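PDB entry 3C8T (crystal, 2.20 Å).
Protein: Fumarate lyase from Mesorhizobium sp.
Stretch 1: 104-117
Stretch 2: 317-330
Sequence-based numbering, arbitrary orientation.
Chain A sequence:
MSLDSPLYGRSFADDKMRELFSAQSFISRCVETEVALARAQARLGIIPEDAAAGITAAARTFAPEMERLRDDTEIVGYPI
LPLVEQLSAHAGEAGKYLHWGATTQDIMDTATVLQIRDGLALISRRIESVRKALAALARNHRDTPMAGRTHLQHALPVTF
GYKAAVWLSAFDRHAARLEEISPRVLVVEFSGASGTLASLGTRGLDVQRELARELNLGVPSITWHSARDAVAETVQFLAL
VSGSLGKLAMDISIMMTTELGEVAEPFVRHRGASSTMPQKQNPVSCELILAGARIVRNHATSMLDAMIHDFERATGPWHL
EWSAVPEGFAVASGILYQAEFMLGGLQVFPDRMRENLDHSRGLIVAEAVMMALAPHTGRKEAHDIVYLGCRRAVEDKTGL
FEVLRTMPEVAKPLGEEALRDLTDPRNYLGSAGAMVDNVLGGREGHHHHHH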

ATOM      1  N   THR A 104     -10.374  24.371  17.268  1.00 30.28           N
ATOM      2  CA  THR A 104     -10.280  24.274  15.813  1.00 30.43           C
ATOM      3  C   THR A 104     -10.707  22.907  15.227  1.00 30.07           C
ATOM      4  O   THR A 104     -11.560  22.863  14.319  1.00 30.25           O
ATOM      5  CB  THR A 104      -8.859  24.685  15.363  1.00 30.59           C
ATOM      6  OG1 THR A 104      -8.717  26.074  15.632  1.00 31.18           O
ATOM      7  CG2 THR A 104      -8.638  24.435  13.861  1.00 29.90           C
ATOM      8  N   GLN A 105     -10.157  21.806  15.754  1.00 28.99           N
ATOM      9  CA  GLN A 105     -10.575  20.468  15.259  1.00 28.89           C
ATOM     10  C   GLN A 105     -12.067  20.128  15.447  1.00 29.19           C
ATOM     11  O   GLN A 105     -12.645  19.296  14.691  1.00 29.14           O
ATOM     12  CB  GLN A 105      -9.709  19.356  15.854  1.00 28.84           C
ATOM     13  CG  GLN A 105      -9.707  18.098  15.004  1.00 27.82           C
ATOM     14  CD  GLN A 105      -8.978  16.931  15.656  1.00 26.99           C
ATOM     15  OE1 GLN A 105      -8.401  17.068  16.744  1.00 26.04           O
ATOM     16  NE2 GLN A 105      -9.009  15.774  14.999  1.00 22.56           N
ATOM     17  N   ASP A 106     -12.706  20.751  16.432  1.00 29.02           N
ATOM     18  CA  ASP A 106     -14.157  20.586  16.575  1.00 29.85           C
ATOM     19  C   ASP A 106     -14.869  21.102  15.327  1.00 29.14           C
ATOM     20  O   ASP A 106     -15.705  20.428  14.758  1.00 29.43           O
ATOM     21  CB  ASP A 106     -14.684  21.341  17.777  1.00 29.33           C
ATOM     22  CG  ASP A 106     -14.240  20.752  19.072  1.00 32.56           C
ATOM     23  OD1 ASP A 106     -13.851  19.561  19.116  1.00 36.65           O
ATOM     24  OD2 ASP A 106     -14.299  21.487  20.072  1.00 32.38           O
ATOM     25  N   ILE A 107     -14.520  22.316  14.914  1.00 30.20           N
ATOM     26  CA  ILE A 107     -15.195  22.965  13.797  1.00 29.25           C
ATOM     27  C   ILE A 107     -14.848  22.278  12.491  1.00 29.10           C
ATOM     28  O   ILE A 107     -15.749  22.058  11.651  1.00 29.44           O
ATOM     29  CB  ILE A 107     -14.878  24.485  13.693  1.00 29.24           C
ATOM     30  CG1 ILE A 107     -15.086  25.210  15.035  1.00 30.68           C
ATOM     31  CG2 ILE A 107     -15.748  25.137  12.604  1.00 29.34           C
ATOM     32  CD1 ILE A 107     -16.488  25.069  15.688  1.00 28.19           C
ATOM     33  N   MET A 108     -13.562  21.924  12.335  1.00 28.46           N
ATOM     34  CA  MET A 108     -13.062  21.233  11.119  1.00 28.00           C
ATOM     35  C   MET A 108     -13.565  19.791  10.974  1.00 28.58           C
ATOM     36  O   MET A 108     -13.928  19.392   9.867  1.00 28.67           O
ATOM     37  CB  MET A 108     -11.535  21.282  11.059  1.00 28.49           C
ATOM     38  CG  MET A 108     -10.971  22.701  10.890  1.00 28.44           C
ATOM     39  SD  MET A 108      -9.146  22.832  10.737  1.00 27.01           S
ATOM     40  CE  MET A 108      -9.006  22.218   9.045  1.00 29.99           C
ATOM     41  N   ASP A 109     -13.630  19.037  12.083  1.00 28.03           N
ATOM     42  CA  ASP A 109     -14.206  17.691  12.088  1.00 28.09           C
ATOM     43  C   ASP A 109     -15.693  17.720  11.773  1.00 28.09           C
ATOM     44  O   ASP A 109     -16.206  16.950  10.948  1.00 27.92           O
ATOM     45  CB  ASP A 109     -14.050  17.050  13.474  1.00 28.30           C
ATOM     46  CG  ASP A 109     -12.743  16.249  13.639  1.00 29.83           C
ATOM     47  OD1 ASP A 109     -11.942  16.156  12.699  1.00 29.49           O
ATOM     48  OD2 ASP A 109     -12.531  15.689  14.737  1.00 31.66           O
ATOM     49  N   THR A 110     -16.391  18.624  12.437  1.00 28.43           N
ATOM     50  CA  THR A 110     -17.843  18.751  12.250  1.00 27.23           C
ATOM     51  C   THR A 110     -18.214  19.228  10.866  1.00 26.95           C
ATOM     52  O   THR A 110     -19.113  18.661  10.254  1.00 27.61           O
ATOM     53  CB  THR A 110     -18.490  19.661  13.315  1.00 28.00           C
ATOM     54  OG1 THR A 110     -18.299  19.088  14.618  1.00 27.51           O
ATOM     55  CG2 THR A 110     -20.000  19.783  13.032  1.00 26.14           C
ATOM     56  N   ALA A 111     -17.541  20.253  10.353  1.00 27.33           N
ATOM     57  CA  ALA A 111     -17.747  20.672   8.948  1.00 27.44           C
ATOM     58  C   ALA A 111     -17.449  19.562   7.948  1.00 28.09           C
ATOM     59  O   ALA A 111     -18.144  19.431   6.938  1.00 27.49           O
ATOM     60  CB  ALA A 111     -16.903  21.902   8.612  1.00 27.90           C
ATOM     61  N   THR A 112     -16.378  18.797   8.210  1.00 29.16           N
ATOM     62  CA  THR A 112     -16.059  17.590   7.417  1.00 29.24           C
ATOM     63  C   THR A 112     -17.201  16.600   7.451  1.00 29.36           C
ATOM     64  O   THR A 112     -17.587  16.066   6.405  1.00 29.49           O
ATOM     65  CB  THR A 112     -14.724  16.934   7.861  1.00 30.19           C
ATOM     66  OG1 THR A 112     -13.677  17.892   7.689  1.00 29.21           O
ATOM     67  CG2 THR A 112     -14.384  15.666   7.059  1.00 31.44           C
ATOM     68  N   VAL A 113     -17.746  16.339   8.637  1.00 29.16           N
ATOM     69  CA  VAL A 113     -18.885  15.423   8.743  1.00 28.56           C
ATOM     70  C   VAL A 113     -20.095  15.921   7.917  1.00 28.40           C
ATOM     71  O   VAL A 113     -20.770  15.142   7.257  1.00 28.82           O
ATOM     72  CB  VAL A 113     -19.214  15.091  10.233  1.00 28.94           C
ATOM     73  CG1 VAL A 113     -20.609  14.542  10.407  1.00 26.55           C
ATOM     74  CG2 VAL A 113     -18.167  14.092  10.816  1.00 29.09           C
ATOM     75  N   LEU A 114     -20.326  17.223   7.891  1.00 27.77           N
ATOM     76  CA  LEU A 114     -21.420  17.774   7.102  1.00 28.33           C
ATOM     77  C   LEU A 114     -21.219  17.531   5.593  1.00 29.36           C
ATOM     78  O   LEU A 114     -22.175  17.220   4.876  1.00 29.10           O
ATOM     79  CB  LEU A 114     -21.599  19.284   7.383  1.00 27.13           C
ATOM     80  CG  LEU A 114     -22.046  19.596   8.820  1.00 26.95           C
ATOM     81  CD1 LEU A 114     -21.875  21.088   9.111  1.00 25.42           C
ATOM     82  CD2 LEU A 114     -23.456  19.148   9.046  1.00 25.60           C
ATOM     83  N   GLN A 115     -19.988  17.705   5.115  1.00 29.33           N
ATOM     84  CA  GLN A 115     -19.664  17.370   3.743  1.00 30.05           C
ATOM     85  C   GLN A 115     -19.825  15.862   3.484  1.00 29.77           C
ATOM     86  O   GLN A 115     -20.444  15.467   2.498  1.00 31.40           O
ATOM     87  CB  GLN A 115     -18.240  17.802   3.477  1.00 30.83           C
ATOM     88  CG  GLN A 115     -18.020  19.344   3.413  1.00 31.13           C
ATOM     89  CD  GLN A 115     -16.536  19.676   3.296  1.00 31.19           C
ATOM     90  OE1 GLN A 115     -15.715  19.100   3.993  1.00 32.51           O
ATOM     91  NE2 GLN A 115     -16.186  20.570   2.384  1.00 35.27           N
ATOM     92  N   ILE A 116     -19.261  15.018   4.350  1.00 29.02           N
ATOM     93  CA  ILE A 116     -19.460  13.548   4.262  1.00 28.55           C
ATOM     94  C   ILE A 116     -20.953  13.133   4.142  1.00 30.85           C
ATOM     95  O   ILE A 116     -21.279  12.203   3.392  1.00 32.18           O
ATOM     96  CB  ILE A 116     -18.743  12.790   5.431  1.00 28.61           C
ATOM     97  CG1 ILE A 116     -17.191  12.975   5.328  1.00 27.32           C
ATOM     98  CG2 ILE A 116     -19.037  11.307   5.408  1.00 22.36           C
ATOM     99  CD1 ILE A 116     -16.396  12.432   6.537  1.00 27.29           C
ATOM    100  N   ARG A 117     -21.850  13.803   4.877  1.00 30.19           N
ATOM    101  CA  ARG A 117     -23.279  13.584   4.694  1.00 30.96           C
ATOM    102  C   ARG A 117     -23.724  13.824   3.243  1.00 31.72           C
ATOM    103  O   ARG A 117     -24.422  12.985   2.642  1.00 30.97           O
ATOM    104  CB  ARG A 117     -24.101  14.447   5.648  1.00 30.06           C
ATOM    105  CG  ARG A 117     -25.572  14.104   5.546  1.00 32.57           C
ATOM    106  CD  ARG A 117     -26.319  14.402   6.814  1.00 33.94           C
ATOM    107  NE  ARG A 117     -26.253  15.821   7.119  1.00 36.34           N
ATOM    108  CZ  ARG A 117     -26.778  16.356   8.214  1.00 36.69           C
ATOM    109  NH1 ARG A 117     -27.404  15.581   9.085  1.00 38.87           N
ATOM    110  NH2 ARG A 117     -26.656  17.652   8.433  1.00 38.66           N
ATOM    111  N   PRO A 317      -0.692  12.559  11.529  1.00 29.84           N
ATOM    112  CA  PRO A 317      -1.772  11.653  11.140  1.00 29.67           C
ATOM    113  C   PRO A 317      -3.013  12.404  10.635  1.00 29.45           C
ATOM    114  O   PRO A 317      -3.666  11.947   9.689  1.00 29.24           O
ATOM    115  CB  PRO A 317      -2.114  10.933  12.462  1.00 30.26           C
ATOM    116  CG  PRO A 317      -0.818  10.928  13.214  1.00 30.97           C
ATOM    117  CD  PRO A 317      -0.237  12.298  12.908  1.00 29.06           C
ATOM    118  N   TRP A 318      -3.351  13.514  11.279  1.00 28.96           N
ATOM    119  CA  TRP A 318      -4.592  14.227  10.944  1.00 29.61           C
ATOM    120  C   TRP A 318      -4.501  14.826   9.532  1.00 28.69           C
ATOM    121  O   TRP A 318      -5.446  14.765   8.751  1.00 27.76           O
ATOM    122  CB  TRP A 318      -4.900  15.275  12.023  1.00 29.82           C
ATOM    123  CG  TRP A 318      -6.115  16.134  11.767  1.00 32.47           C
ATOM    124  CD1 TRP A 318      -7.295  15.762  11.101  1.00 32.69           C
ATOM    125  CD2 TRP A 318      -6.319  17.481  12.212  1.00 30.66           C
ATOM    126  NE1 TRP A 318      -8.179  16.816  11.102  1.00 33.09           N
ATOM    127  CE2 TRP A 318      -7.616  17.879  11.768  1.00 31.27           C
ATOM    128  CE3 TRP A 318      -5.547  18.382  12.957  1.00 32.85           C
ATOM    129  CZ2 TRP A 318      -8.140  19.148  12.022  1.00 31.04           C
ATOM    130  CZ3 TRP A 318      -6.070  19.664  13.215  1.00 33.89           C
ATOM    131  CH2 TRP A 318      -7.360  20.031  12.747  1.00 32.96           C
ATOM    132  N   HIS A 319      -3.327  15.341   9.199  1.00 29.01           N
ATOM    133  CA  HIS A 319      -3.048  15.895   7.885  1.00 29.07           C
ATOM    134  C   HIS A 319      -3.331  14.885   6.766  1.00 29.00           C
ATOM    135  O   HIS A 319      -3.751  15.258   5.673  1.00 28.25           O
ATOM    136  CB  HIS A 319      -1.592  16.338   7.815  1.00 28.59           C
ATOM    137  CG  HIS A 319      -1.327  17.315   6.718  1.00 31.27           C
ATOM    138  ND1 HIS A 319      -1.000  18.629   6.961  1.00 32.22           N
ATOM    139  CD2 HIS A 319      -1.395  17.185   5.370  1.00 30.76           C
ATOM    140  CE1 HIS A 319      -0.849  19.260   5.807  1.00 33.12           C
ATOM    141  NE2 HIS A 319      -1.093  18.406   4.826  1.00 31.30           N
ATOM    142  N   LEU A 320      -3.113  13.605   7.057  1.00 29.26           N
ATOM    143  CA  LEU A 320      -3.368  12.536   6.098  1.00 29.52           C
ATOM    144  C   LEU A 320      -4.814  12.392   5.653  1.00 30.01           C
ATOM    145  O   LEU A 320      -5.049  12.076   4.492  1.00 29.31           O
ATOM    146  CB  LEU A 320      -2.824  11.190   6.600  1.00 30.70           C
ATOM    147  CG  LEU A 320      -1.332  10.859   6.491  1.00 30.89           C
ATOM    148  CD1 LEU A 320      -1.166   9.417   7.020  1.00 31.12           C
ATOM    149  CD2 LEU A 320      -0.897  10.985   4.970  1.00 31.10           C
ATOM    150  N   GLU A 321      -5.777  12.622   6.562  1.00 30.00           N
ATOM    151  CA  GLU A 321      -7.210  12.689   6.216  1.00 30.19           C
ATOM    152  C   GLU A 321      -7.570  13.746   5.186  1.00 29.59           C
ATOM    153  O   GLU A 321      -8.555  13.578   4.459  1.00 28.54           O
ATOM    154  CB  GLU A 321      -8.081  12.918   7.473  1.00 29.23           C
ATOM    155  CG  GLU A 321      -7.609  12.066   8.646  1.00 31.23           C
ATOM    156  CD  GLU A 321      -8.650  11.905   9.758  1.00 32.39           C
ATOM    157  OE1 GLU A 321      -9.718  12.548   9.688  1.00 37.20           O
ATOM    158  OE2 GLU A 321      -8.401  11.108  10.691  1.00 32.93           O
ATOM    159  N   TRP A 322      -6.791  14.836   5.158  1.00 30.55           N
ATOM    160  CA  TRP A 322      -7.073  16.026   4.353  1.00 31.51           C
ATOM    161  C   TRP A 322      -6.947  15.786   2.867  1.00 32.63           C
ATOM    162  O   TRP A 322      -7.458  16.574   2.089  1.00 33.34           O
ATOM    163  CB  TRP A 322      -6.159  17.215   4.746  1.00 31.83           C
ATOM    164  CG  TRP A 322      -6.350  17.766   6.165  1.00 32.11           C
ATOM    165  CD1 TRP A 322      -7.369  17.483   7.026  1.00 35.31           C
ATOM    166  CD2 TRP A 322      -5.521  18.736   6.838  1.00 32.28           C
ATOM    167  NE1 TRP A 322      -7.205  18.193   8.210  1.00 34.91           N
ATOM    168  CE2 TRP A 322      -6.080  18.962   8.115  1.00 33.68           C
ATOM    169  CE3 TRP A 322      -4.347  19.415   6.490  1.00 33.70           C
ATOM    170  CZ2 TRP A 322      -5.514  19.861   9.052  1.00 33.51           C
ATOM    171  CZ3 TRP A 322      -3.779  20.301   7.420  1.00 33.76           C
ATOM    172  CH2 TRP A 322      -4.370  20.509   8.683  1.00 33.64           C
ATOM    173  N   SER A 323      -6.214  14.751   2.472  1.00 33.31           N
ATOM    174  CA  SER A 323      -6.219  14.283   1.080  1.00 34.60           C
ATOM    175  C   SER A 323      -7.115  13.040   0.971  1.00 34.09           C
ATOM    176  O   SER A 323      -7.968  12.928   0.071  1.00 35.12           O
ATOM    177  CB  SER A 323      -4.793  13.969   0.600  1.00 35.23           C
ATOM    178  OG  SER A 323      -4.304  12.753   1.151  1.00 35.82           O
ATOM    179  N   ALA A 324      -6.982  12.126   1.926  1.00 32.65           N
ATOM    180  CA  ALA A 324      -7.621  10.826   1.749  1.00 31.42           C
ATOM    181  C   ALA A 324      -9.177  10.937   1.679  1.00 31.08           C
ATOM    182  O   ALA A 324      -9.826  10.266   0.826  1.00 29.83           O
ATOM    183  CB  ALA A 324      -7.128   9.819   2.797  1.00 31.12           C
ATOM    184  N   VAL A 325      -9.768  11.786   2.536  1.00 28.50           N
ATOM    185  CA  VAL A 325     -11.240  11.968   2.507  1.00 28.92           C
ATOM    186  C   VAL A 325     -11.743  12.679   1.246  1.00 29.14           C
ATOM    187  O   VAL A 325     -12.514  12.084   0.469  1.00 29.76           O
ATOM    188  CB  VAL A 325     -11.813  12.614   3.842  1.00 29.14           C
ATOM    189  CG1 VAL A 325     -13.338  12.898   3.756  1.00 29.51           C
ATOM    190  CG2 VAL A 325     -11.494  11.695   5.040  1.00 28.53           C
ATOM    191  N   PRO A 326     -11.332  13.949   1.015  1.00 29.09           N
ATOM    192  CA  PRO A 326     -11.932  14.568  -0.163  1.00 29.50           C
ATOM    193  C   PRO A 326     -11.589  13.894  -1.476  1.00 30.07           C
ATOM    194  O   PRO A 326     -12.461  13.841  -2.384  1.00 29.65           O
ATOM    195  CB  PRO A 326     -11.383  16.004  -0.161  1.00 28.71           C
ATOM    196  CG  PRO A 326     -10.204  15.976   0.746  1.00 30.28           C
ATOM    197  CD  PRO A 326     -10.449  14.878   1.739  1.00 29.02           C
ATOM    198  N   GLU A 327     -10.344  13.415  -1.606  1.00 30.14           N
ATOM    199  CA  GLU A 327      -9.942  12.773  -2.856  1.00 31.58           C
ATOM    200  C   GLU A 327     -10.505  11.349  -2.999  1.00 29.42           C
ATOM    201  O   GLU A 327     -10.911  10.963  -4.073  1.00 29.64           O
ATOM    202  CB  GLU A 327      -8.416  12.775  -2.990  1.00 31.56           C
ATOM    203  CG  GLU A 327      -7.828  14.178  -3.079  1.00 35.12           C
ATOM    204  CD  GLU A 327      -6.292  14.177  -3.038  1.00 37.08           C
ATOM    205  OE1 GLU A 327      -5.671  13.251  -3.636  1.00 42.79           O
ATOM    206  OE2 GLU A 327      -5.700  15.112  -2.428  1.00 46.09           O
ATOM    207  N   GLY A 328     -10.528  10.562  -1.922  1.00 29.23           N
ATOM    208  CA  GLY A 328     -11.235   9.247  -1.951  1.00 27.45           C
ATOM    209  C   GLY A 328     -12.655   9.439  -2.472  1.00 28.01           C
ATOM    210  O   GLY A 328     -13.111   8.667  -3.327  1.00 27.25           O
ATOM    211  N   PHE A 329     -13.343  10.483  -1.983  1.00 27.41           N
ATOM    212  CA  PHE A 329     -14.728  10.778  -2.397  1.00 28.16           C
ATOM    213  C   PHE A 329     -14.857  11.209  -3.844  1.00 28.14           C
ATOM    214  O   PHE A 329     -15.742  10.739  -4.536  1.00 28.70           O
ATOM    215  CB  PHE A 329     -15.417  11.825  -1.484  1.00 27.66           C
ATOM    216  CG  PHE A 329     -16.218  11.212  -0.332  1.00 28.53           C
ATOM    217  CD1 PHE A 329     -17.520  10.742  -0.531  1.00 27.18           C
ATOM    218  CD2 PHE A 329     -15.661  11.098   0.944  1.00 26.11           C
ATOM    219  CE1 PHE A 329     -18.267  10.193   0.533  1.00 26.74           C
ATOM    220  CE2 PHE A 329     -16.375  10.512   2.002  1.00 26.61           C
ATOM    221  CZ  PHE A 329     -17.687  10.075   1.804  1.00 27.16           C
ATOM    222  N   ALA A 330     -13.992  12.119  -4.273  1.00 28.14           N
ATOM    223  CA  ALA A 330     -14.008  12.646  -5.618  1.00 28.57           C
ATOM    224  C   ALA A 330     -13.760  11.563  -6.666  1.00 28.30           C
ATOM    225  O   ALA A 330     -14.491  11.471  -7.668  1.00 29.69           O
ATOM    226  CB  ALA A 330     -12.961  13.759  -5.753  1.00 27.40           C
TER

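Two helices, more than two hundred residues apart in sequence, run side by side in nearly the same direction, their axes inclined by 13° and no closer than 11.6 Å. That spacing is too wide for backbone to meet backbone, so side chains bridge the gap, and they bury a modest 361 Å² between them. No hydrogen bond crosses the contact; packing alone joins these two segments.

Trp-318 contributes most. Its CA-to-CB bond points toward the first helix, and with chi1 in the t rotamer its broad indole reaches Gln-105 and Met-108. Gln-105 lies over one face of the six-membered ring: its CG is 3.5 Å from Trp-318 CZ2 and 3.9 Å from the ring centroid, a CH-pi contact in which the slightly positive methylene hydrogens meet the pi cloud. Glutamine suits this place because its aliphatic stem can cover an aromatic face while its amide is hydrogen-bonded elsewhere in the structure. One turn on, Met-108 brings its polarizable sulfur obliquely to the same indole, SD lying 3.9 Å from Trp-318 CH2. Its terminal methyl CE reaches Trp-322 CZ2 at 4.2 Å, so one flexible, unbranched side chain touches two tryptophans.

Farther along, Ile-116 is the chief contributor from the first helix. Its CA-to-CB bond points sideways, yet it still touches two partners: CD1 lies 4.2 Å from Val-325 CG1, and CG2 lies 4.0 Å from Phe-329 CZ. Isoleucine, wholly apolar and broad near the backbone, suits a place beside both a compact valine and a larger aromatic ring. Thr-112 adds a looser methyl contact, its CG2 lying 4.4 Å from Val-325 CG1. Its hydroxyl is satisfied within its own helix, OG1 donating to Met-108 O at 2.7 Å, which lets a partly polar residue present its methyl to the apolar contact.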